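Long-range contacts in endoglucanase family 5 (Clostridium acetobutylicum ATCC 824, PDB 6PZ7), which probably hydrolyses internal beta-1,4-glucan linkages in cellulose and related plant polysaccharides, as a broad-specificity endoglucanase of family GH5_4: residues A[60-65]-A[101-106]; A[107-112]-A[147-152]; A[12-17]-A[291-296]. All coordinates share one frame; numbering follows the deposited sequence.

Interaction 1: residues A[60-65]-A[101-106]; sequences VSWSSH and HHDTSW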
# COMPACT_ATOMS: atom_id res chain seq x y z
N VAL A 60 -1.79 -4.00 7.62
CA VAL A 60 -2.29 -4.82 8.73
C VAL A 60 -2.76 -6.16 8.20
O VAL A 60 -3.64 -6.21 7.33
CB VAL A 60 -3.43 -4.15 9.52
CG1 VAL A 60 -3.89 -5.06 10.66
CG2 VAL A 60 -2.98 -2.79 10.05
N SER A 61 -2.18 -7.24 8.72
CA SER A 61 -2.64 -8.59 8.40
C SER A 61 -3.60 -9.03 9.49
O SER A 61 -3.23 -9.08 10.66
CB SER A 61 -1.45 -9.55 8.28
OG SER A 61 -0.63 -9.17 7.18
N TRP A 62 -4.85 -9.26 9.11
CA TRP A 62 -5.90 -9.53 10.09
C TRP A 62 -6.07 -11.00 10.41
O TRP A 62 -6.61 -11.30 11.48
CB TRP A 62 -7.20 -8.91 9.60
CG TRP A 62 -7.12 -7.43 9.41
CD1 TRP A 62 -6.73 -6.79 8.26
CD2 TRP A 62 -7.35 -6.39 10.38
NE1 TRP A 62 -6.73 -5.42 8.46
CE2 TRP A 62 -7.09 -5.14 9.75
CE3 TRP A 62 -7.70 -6.39 11.73
CZ2 TRP A 62 -7.23 -3.93 10.39
CZ3 TRP A 62 -7.83 -5.16 12.40
CH2 TRP A 62 -7.58 -3.96 11.72
N SER A 63 -5.61 -11.89 9.53
CA SER A 63 -5.94 -13.31 9.58
C SER A 63 -5.81 -13.92 10.97
O SER A 63 -6.70 -14.64 11.43
CB SER A 63 -5.06 -14.05 8.57
OG SER A 63 -5.49 -15.40 8.40
N SER A 64 -4.68 -13.71 11.63
CA SER A 64 -4.36 -14.30 12.93
C SER A 64 -5.20 -13.74 14.06
O SER A 64 -5.06 -14.22 15.19
CB SER A 64 -2.88 -14.06 13.30
OG SER A 64 -2.00 -14.58 12.32
N HIS A 65 -6.01 -12.73 13.79
CA HIS A 65 -6.77 -12.00 14.80
C HIS A 65 -8.26 -12.08 14.57
O HIS A 65 -9.00 -11.36 15.24
CB HIS A 65 -6.30 -10.54 14.78
CG HIS A 65 -4.82 -10.40 14.80
ND1 HIS A 65 -4.06 -10.65 15.92
CD2 HIS A 65 -3.95 -10.13 13.80
CE1 HIS A 65 -2.78 -10.50 15.61
NE2 HIS A 65 -2.68 -10.19 14.34
N HIS A 101 -3.92 -6.87 4.53
CA HIS A 101 -2.57 -7.11 4.00
C HIS A 101 -2.44 -8.58 3.65
O HIS A 101 -3.03 -9.03 2.65
CB HIS A 101 -1.46 -6.47 4.82
CG HIS A 101 -0.25 -6.17 4.01
ND1 HIS A 101 -0.16 -5.04 3.24
CD2 HIS A 101 0.90 -6.86 3.85
CE1 HIS A 101 1.02 -5.06 2.63
NE2 HIS A 101 1.69 -6.14 3.02
N HIS A 102 -1.66 -9.35 4.41
CA HIS A 102 -1.41 -10.78 4.11
C HIS A 102 -2.60 -11.62 4.58
O HIS A 102 -2.53 -12.37 5.56
CB HIS A 102 -0.14 -11.28 4.78
CG HIS A 102 1.11 -10.63 4.31
ND1 HIS A 102 1.43 -10.44 2.99
CD2 HIS A 102 2.15 -10.09 5.00
CE1 HIS A 102 2.60 -9.81 2.88
NE2 HIS A 102 3.06 -9.61 4.10
N ASP A 103 -3.69 -11.47 3.83
CA ASP A 103 -5.01 -12.03 4.10
C ASP A 103 -5.49 -12.91 2.95
O ASP A 103 -6.69 -13.20 2.84
CB ASP A 103 -5.96 -10.89 4.52
CG ASP A 103 -5.69 -10.44 5.97
OD1 ASP A 103 -5.81 -11.31 6.84
OD2 ASP A 103 -5.38 -9.25 6.20
N THR A 104 -4.55 -13.35 2.10
CA THR A 104 -4.90 -14.23 0.98
C THR A 104 -5.40 -15.59 1.43
O THR A 104 -6.02 -16.29 0.61
CB THR A 104 -3.72 -14.45 0.02
OG1 THR A 104 -2.67 -15.09 0.73
CG2 THR A 104 -3.20 -13.13 -0.56
N SER A 105 -5.17 -15.99 2.67
CA SER A 105 -5.64 -17.29 3.11
C SER A 105 -7.15 -17.36 3.10
O SER A 105 -7.71 -18.47 2.95
CB SER A 105 -5.11 -17.60 4.51
OG SER A 105 -5.56 -16.66 5.46
N TRP A 106 -7.86 -16.23 3.30
CA TRP A 106 -9.31 -16.20 3.37
C TRP A 106 -9.93 -15.28 2.33
O TRP A 106 -11.14 -15.35 2.12
CB TRP A 106 -9.80 -15.86 4.80
CG TRP A 106 -9.34 -14.53 5.31
CD1 TRP A 106 -8.17 -14.26 5.97
CD2 TRP A 106 -10.04 -13.31 5.22
NE1 TRP A 106 -8.10 -12.93 6.30
CE2 TRP A 106 -9.24 -12.31 5.84
CE3 TRP A 106 -11.26 -12.93 4.66
CZ2 TRP A 106 -9.63 -10.99 5.92
CZ3 TRP A 106 -11.65 -11.61 4.76
CH2 TRP A 106 -10.85 -10.66 5.37
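Asp103 meets Trp62 with its CG turned anti to its own carbonyl carbon (chi1 -76°), and the carboxylate lies against the backbone of 60-65. Ser61 has OG in the same relation to its backbone, anti to the carbonyl carbon, and this hydroxyl lies against the start of His102. OD2 of Asp103 accepts the amide N of Trp62 at 3.0 Å. The bond is almost straight (176°) and uses the syn lone pair. His101 N reaches the same Asp103 OD2 from the anti side at 3.3 Å. The other oxygen, OD1 of Asp103, takes Trp106 NE1 at 2.9 Å, from above the carboxylate plane. Ser63 N adds a weak bond to Asp103 OD1 at 2.8 Å. Donors from both segments thus grip one buried carboxylate and fix its rotation. They would probably help to keep it ionised. The edge of the Trp62 ring also lies close, with CD1 at 3.5 Å from Asp103 OD2.

His102 N donates to Ser61 OG at 3.0 Å, and that hydroxyl is also bonded to Asp27 O. His102 is the centre of an inverse gamma turn, which folds 101-103 tightly beside Ser61.

The two segments follow adjacent parallel strands, 55-58 and 95-99, of the (beta/alpha)8 barrel. In GH5 enzymes such loops surround the active-site end. Trp62 NE1 bonds to Asn99 O and its ring packs on helices 76-91 and 111-132, the second of which also carries Trp106.

Interaction 2: residues A[107-112]-A[147-152]; sequences IIPTYN and PRIVGS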
# COMPACT_ATOMS: atom_id res chain seq x y z
N ILE A 107 -9.15 -14.46 1.64
CA ILE A 107 -9.62 -13.65 0.51
C ILE A 107 -9.10 -14.35 -0.74
O ILE A 107 -7.92 -14.25 -1.04
CB ILE A 107 -9.10 -12.21 0.58
CG1 ILE A 107 -9.48 -11.54 1.90
CG2 ILE A 107 -9.61 -11.42 -0.60
CD1 ILE A 107 -8.81 -10.22 2.17
N ILE A 108 -9.97 -15.06 -1.46
CA ILE A 108 -9.56 -15.97 -2.54
C ILE A 108 -10.33 -15.64 -3.81
O ILE A 108 -11.50 -15.99 -3.91
CB ILE A 108 -9.70 -17.44 -2.14
CG1 ILE A 108 -9.03 -17.73 -0.79
CG2 ILE A 108 -9.10 -18.31 -3.25
CD1 ILE A 108 -9.43 -19.10 -0.20
N PRO A 109 -9.67 -15.00 -4.80
CA PRO A 109 -10.44 -14.49 -5.96
C PRO A 109 -10.65 -15.54 -7.05
O PRO A 109 -10.10 -15.47 -8.16
CB PRO A 109 -9.61 -13.30 -6.43
CG PRO A 109 -8.21 -13.66 -6.05
CD PRO A 109 -8.37 -14.33 -4.68
N THR A 110 -11.50 -16.53 -6.75
CA THR A 110 -12.03 -17.46 -7.75
C THR A 110 -13.55 -17.46 -7.64
O THR A 110 -14.10 -17.17 -6.58
CB THR A 110 -11.50 -18.91 -7.57
OG1 THR A 110 -12.01 -19.41 -6.33
CG2 THR A 110 -10.01 -18.98 -7.64
N TYR A 111 -14.23 -17.86 -8.72
CA TYR A 111 -15.68 -17.97 -8.65
C TYR A 111 -16.09 -18.99 -7.60
O TYR A 111 -17.08 -18.80 -6.86
CB TYR A 111 -16.28 -18.34 -10.00
CG TYR A 111 -16.06 -17.30 -11.08
CD1 TYR A 111 -16.38 -15.95 -10.87
CD2 TYR A 111 -15.53 -17.64 -12.32
CE1 TYR A 111 -16.22 -15.02 -11.87
CE2 TYR A 111 -15.34 -16.70 -13.30
CZ TYR A 111 -15.69 -15.40 -13.09
OH TYR A 111 -15.48 -14.46 -14.06
N ASN A 112 -15.32 -20.06 -7.46
CA ASN A 112 -15.66 -21.10 -6.51
C ASN A 112 -15.60 -20.60 -5.07
O ASN A 112 -16.47 -20.96 -4.26
CB ASN A 112 -14.70 -22.26 -6.72
CG ASN A 112 -14.85 -23.34 -5.69
OD1 ASN A 112 -13.88 -23.62 -4.95
ND2 ASN A 112 -16.00 -23.96 -5.63
N PRO A 147 -4.32 -8.70 -3.82
CA PRO A 147 -5.22 -9.86 -3.87
C PRO A 147 -4.90 -10.70 -5.09
O PRO A 147 -4.79 -10.19 -6.20
CB PRO A 147 -6.61 -9.23 -3.95
CG PRO A 147 -6.40 -7.86 -4.59
CD PRO A 147 -5.05 -7.41 -4.00
N ARG A 148 -4.79 -12.00 -4.91
CA ARG A 148 -4.26 -12.87 -5.94
C ARG A 148 -4.42 -14.32 -5.53
O ARG A 148 -4.83 -14.62 -4.40
CB ARG A 148 -2.79 -12.55 -6.18
CG ARG A 148 -1.87 -12.96 -5.01
CD ARG A 148 -0.50 -12.31 -5.12
NE ARG A 148 0.44 -12.81 -4.13
CZ ARG A 148 0.48 -12.42 -2.88
NH1 ARG A 148 -0.30 -11.49 -2.40
NH2 ARG A 148 1.36 -13.01 -2.05
N ILE A 149 -4.08 -15.22 -6.46
CA ILE A 149 -4.05 -16.66 -6.22
C ILE A 149 -2.60 -17.09 -6.05
O ILE A 149 -1.84 -17.17 -7.03
CB ILE A 149 -4.76 -17.45 -7.33
CG1 ILE A 149 -6.21 -16.96 -7.48
CG2 ILE A 149 -4.68 -18.96 -7.03
CD1 ILE A 149 -7.07 -17.20 -6.33
N VAL A 150 -2.18 -17.30 -4.81
CA VAL A 150 -0.80 -17.65 -4.55
C VAL A 150 -0.51 -19.02 -5.16
O VAL A 150 -1.28 -19.99 -5.00
CB VAL A 150 -0.52 -17.65 -3.04
CG1 VAL A 150 0.90 -18.12 -2.76
CG2 VAL A 150 -0.76 -16.26 -2.46
N GLY A 151 0.60 -19.11 -5.89
CA GLY A 151 0.98 -20.33 -6.57
C GLY A 151 0.41 -20.48 -7.95
O GLY A 151 0.79 -21.43 -8.65
N SER A 152 -0.44 -19.57 -8.40
CA SER A 152 -0.91 -19.74 -9.76
C SER A 152 0.14 -19.22 -10.75
O SER A 152 0.98 -18.37 -10.43
CB SER A 152 -2.21 -19.02 -9.96
OG SER A 152 -1.99 -17.65 -9.87
O HOH W 1 -6.27 -12.31 -2.16
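Ile149 inserts its side chain against Ile108, Pro109 and Thr110. From CB, the chain goes to CG1, which sits beside the backbone N. CG1 of Ile149 only grazes the proline ring, 4.1 Å from Pro109 CG. Then chi2 (-65°) places CD1, the tip, which does most of the work. CD1 of Ile149 lies 3.6 Å from Pro109 CD and 3.7 Å from Thr110 CG2. Ile108 CG2 touches the same CD1 of Ile149 at 3.9 Å. The side chains of Ile108 and Thr110 lie roughly perpendicular to that of Ile149; that of Pro109 runs beside it, pointing the other way.

The proline ring also rests on backbone, with Pro109 CD 3.6 Å from Arg148 O. No direct hydrogen bond joins the segments. One water bridges them, donating to Ile107 O at 2.8 Å and accepting from Arg148 N at 3.1 Å. The Arg148 side chain turns elsewhere, to a salt bridge with Glu155. Pro109 centres an inverse gamma turn, and Thr110 OG1 caps Lys113 N at the start of helix 111-132.

The contact joins loops that follow neighbouring strands, 95-99 and 139-142, of a (beta/alpha)8 barrel. Pro147 ends the Asn-Glu-Pro sequence typical of GH5 enzymes.

Interaction 3: residues A[12-17]-A[291-296]; sequences IVNDMK and DARKKG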
# COMPACT_ATOMS: atom_id res chain seq x y z
N ILE A 12 -6.65 15.06 -2.75
CA ILE A 12 -6.17 14.22 -1.65
C ILE A 12 -4.84 13.60 -2.02
O ILE A 12 -3.88 13.61 -1.23
CB ILE A 12 -7.22 13.15 -1.29
CG1 ILE A 12 -8.45 13.76 -0.62
CG2 ILE A 12 -6.64 12.06 -0.40
CD1 ILE A 12 -8.26 14.23 0.81
N VAL A 13 -4.76 12.97 -3.20
CA VAL A 13 -3.51 12.33 -3.62
C VAL A 13 -2.36 13.33 -3.62
O VAL A 13 -1.26 13.04 -3.15
CB VAL A 13 -3.70 11.65 -4.99
CG1 VAL A 13 -2.39 11.20 -5.59
CG2 VAL A 13 -4.62 10.43 -4.82
N ASN A 14 -2.59 14.54 -4.14
CA ASN A 14 -1.53 15.53 -4.15
C ASN A 14 -1.13 15.91 -2.73
O ASN A 14 0.05 16.08 -2.42
CB ASN A 14 -2.00 16.76 -4.92
CG ASN A 14 -2.12 16.50 -6.40
OD1 ASN A 14 -1.61 15.52 -6.91
ND2 ASN A 14 -2.83 17.38 -7.09
N ASP A 15 -2.10 16.06 -1.84
CA ASP A 15 -1.83 16.46 -0.47
C ASP A 15 -1.04 15.38 0.28
O ASP A 15 -0.25 15.69 1.17
CB ASP A 15 -3.16 16.77 0.23
CG ASP A 15 -3.00 17.67 1.44
OD1 ASP A 15 -2.21 18.64 1.35
OD2 ASP A 15 -3.71 17.49 2.45
N MET A 16 -1.25 14.11 -0.06
CA MET A 16 -0.53 13.02 0.57
C MET A 16 0.98 13.14 0.35
O MET A 16 1.75 12.71 1.22
CB MET A 16 -1.02 11.68 0.00
CG MET A 16 -2.42 11.27 0.46
SD MET A 16 -3.16 9.95 -0.50
CE MET A 16 -2.24 8.55 0.11
N LYS A 17 1.38 13.69 -0.81
CA LYS A 17 2.75 14.11 -1.14
C LYS A 17 3.70 12.95 -1.40
O LYS A 17 4.14 12.75 -2.54
CB LYS A 17 3.34 15.02 -0.05
CG LYS A 17 4.73 15.61 -0.40
CD LYS A 17 5.50 16.13 0.83
CE LYS A 17 6.99 16.28 0.50
NZ LYS A 17 7.79 16.79 1.64
N ASP A 291 9.13 12.22 -11.47
CA ASP A 291 8.33 11.92 -12.67
C ASP A 291 6.92 11.51 -12.30
O ASP A 291 5.94 11.92 -12.94
CB ASP A 291 9.03 10.84 -13.49
CG ASP A 291 8.55 10.78 -14.92
OD1 ASP A 291 7.98 11.77 -15.42
OD2 ASP A 291 8.75 9.73 -15.55
N ALA A 292 6.77 10.70 -11.25
CA ALA A 292 5.43 10.35 -10.79
C ALA A 292 4.63 11.60 -10.43
O ALA A 292 3.47 11.73 -10.83
CB ALA A 292 5.52 9.37 -9.61
N ARG A 293 5.25 12.53 -9.72
CA ARG A 293 4.54 13.74 -9.30
C ARG A 293 4.14 14.58 -10.51
O ARG A 293 3.04 15.17 -10.52
CB ARG A 293 5.40 14.57 -8.34
CG ARG A 293 4.82 15.96 -7.99
CD ARG A 293 3.90 15.99 -6.76
NE ARG A 293 2.61 15.31 -6.95
CZ ARG A 293 2.18 14.27 -6.23
NH1 ARG A 293 2.91 13.78 -5.25
NH2 ARG A 293 1.00 13.76 -6.52
N LYS A 294 4.99 14.65 -11.53
CA LYS A 294 4.60 15.39 -12.72
C LYS A 294 3.36 14.79 -13.37
O LYS A 294 2.61 15.51 -14.04
CB LYS A 294 5.76 15.37 -13.70
CG LYS A 294 6.88 16.33 -13.33
CD LYS A 294 8.05 16.25 -14.31
CE LYS A 294 9.18 17.17 -13.87
NZ LYS A 294 10.40 17.00 -14.71
N LYS A 295 3.14 13.50 -13.19
CA LYS A 295 1.98 12.77 -13.68
C LYS A 295 0.87 12.66 -12.64
O LYS A 295 -0.07 11.87 -12.84
CB LYS A 295 2.43 11.40 -14.19
CG LYS A 295 3.33 11.51 -15.43
CD LYS A 295 4.10 10.22 -15.68
CE LYS A 295 4.79 10.16 -17.04
NZ LYS A 295 5.58 11.36 -17.40
N GLY A 296 0.93 13.40 -11.55
CA GLY A 296 -0.13 13.40 -10.56
C GLY A 296 -0.16 12.21 -9.63
O GLY A 296 -1.17 12.02 -8.93
O HOH W 2 0.37 16.31 -8.58
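Arg293 and Gly296 meet the last turn of helix 9-16 at the end of helix 278-294, which closes in a Schellman motif. Helix 278-294 belongs to the outer layer of the (beta/alpha)8 barrel.

Along 291-296, Asp291 comes first. Its OD1 forms a salt bridge with Lys295 NZ at 3.1 Å. Ala292 O accepts Ile297 N as part of the Schellman motif. Arg293 follows. Its chain bends at chi2 (90°), which places CD, and again at chi3, and the guanidinium ends beside Asn14. NH2 of Arg293 gives a weak bond to Asn14 OD1 at 3.2 Å, and the amide and guanidinium planes stand 82° apart. This NH2 also bonds to Thr298 OG1. A water joins the same groups, accepting from Arg293 NE at 2.9 Å and donating to Asn14 OD1 at 2.7 Å. The direct link is weak by its own angle (124°). All the contacts of this guanidinium belong to one of two conformers of Arg293, so they are less certain. Gly296 is the C-prime residue of the Schellman motif, where its positive phi belongs, and its N bonds to Arg293 O. Gln10 NE2 donates to both Asn14 OD1 and Gly296 O. Gly296 O also lies 3.6 Å from Val13 CG1.

Overall arrangement
From the N terminus, 12-17 opens interaction 3, which closes only when the chain reaches 291-296. Its loop therefore encloses the other two contacts and seven of the eight barrel strands. Interaction 1 opens after strand 55-58 and closes after strand 95-99. Interaction 2 opens at the next residue and closes after strand 139-142. The two stand in series and do not cross. They tie three successive barrel loops side by side, and they touch each other where Thr104 CG2 lies 3.8 Å from Arg148 NH1. Interaction 3 lies on the opposite side of the chain's centre, its centre about 29 Å from that of interaction 1. It joins the N-terminal helix to the helix before the last barrel strand.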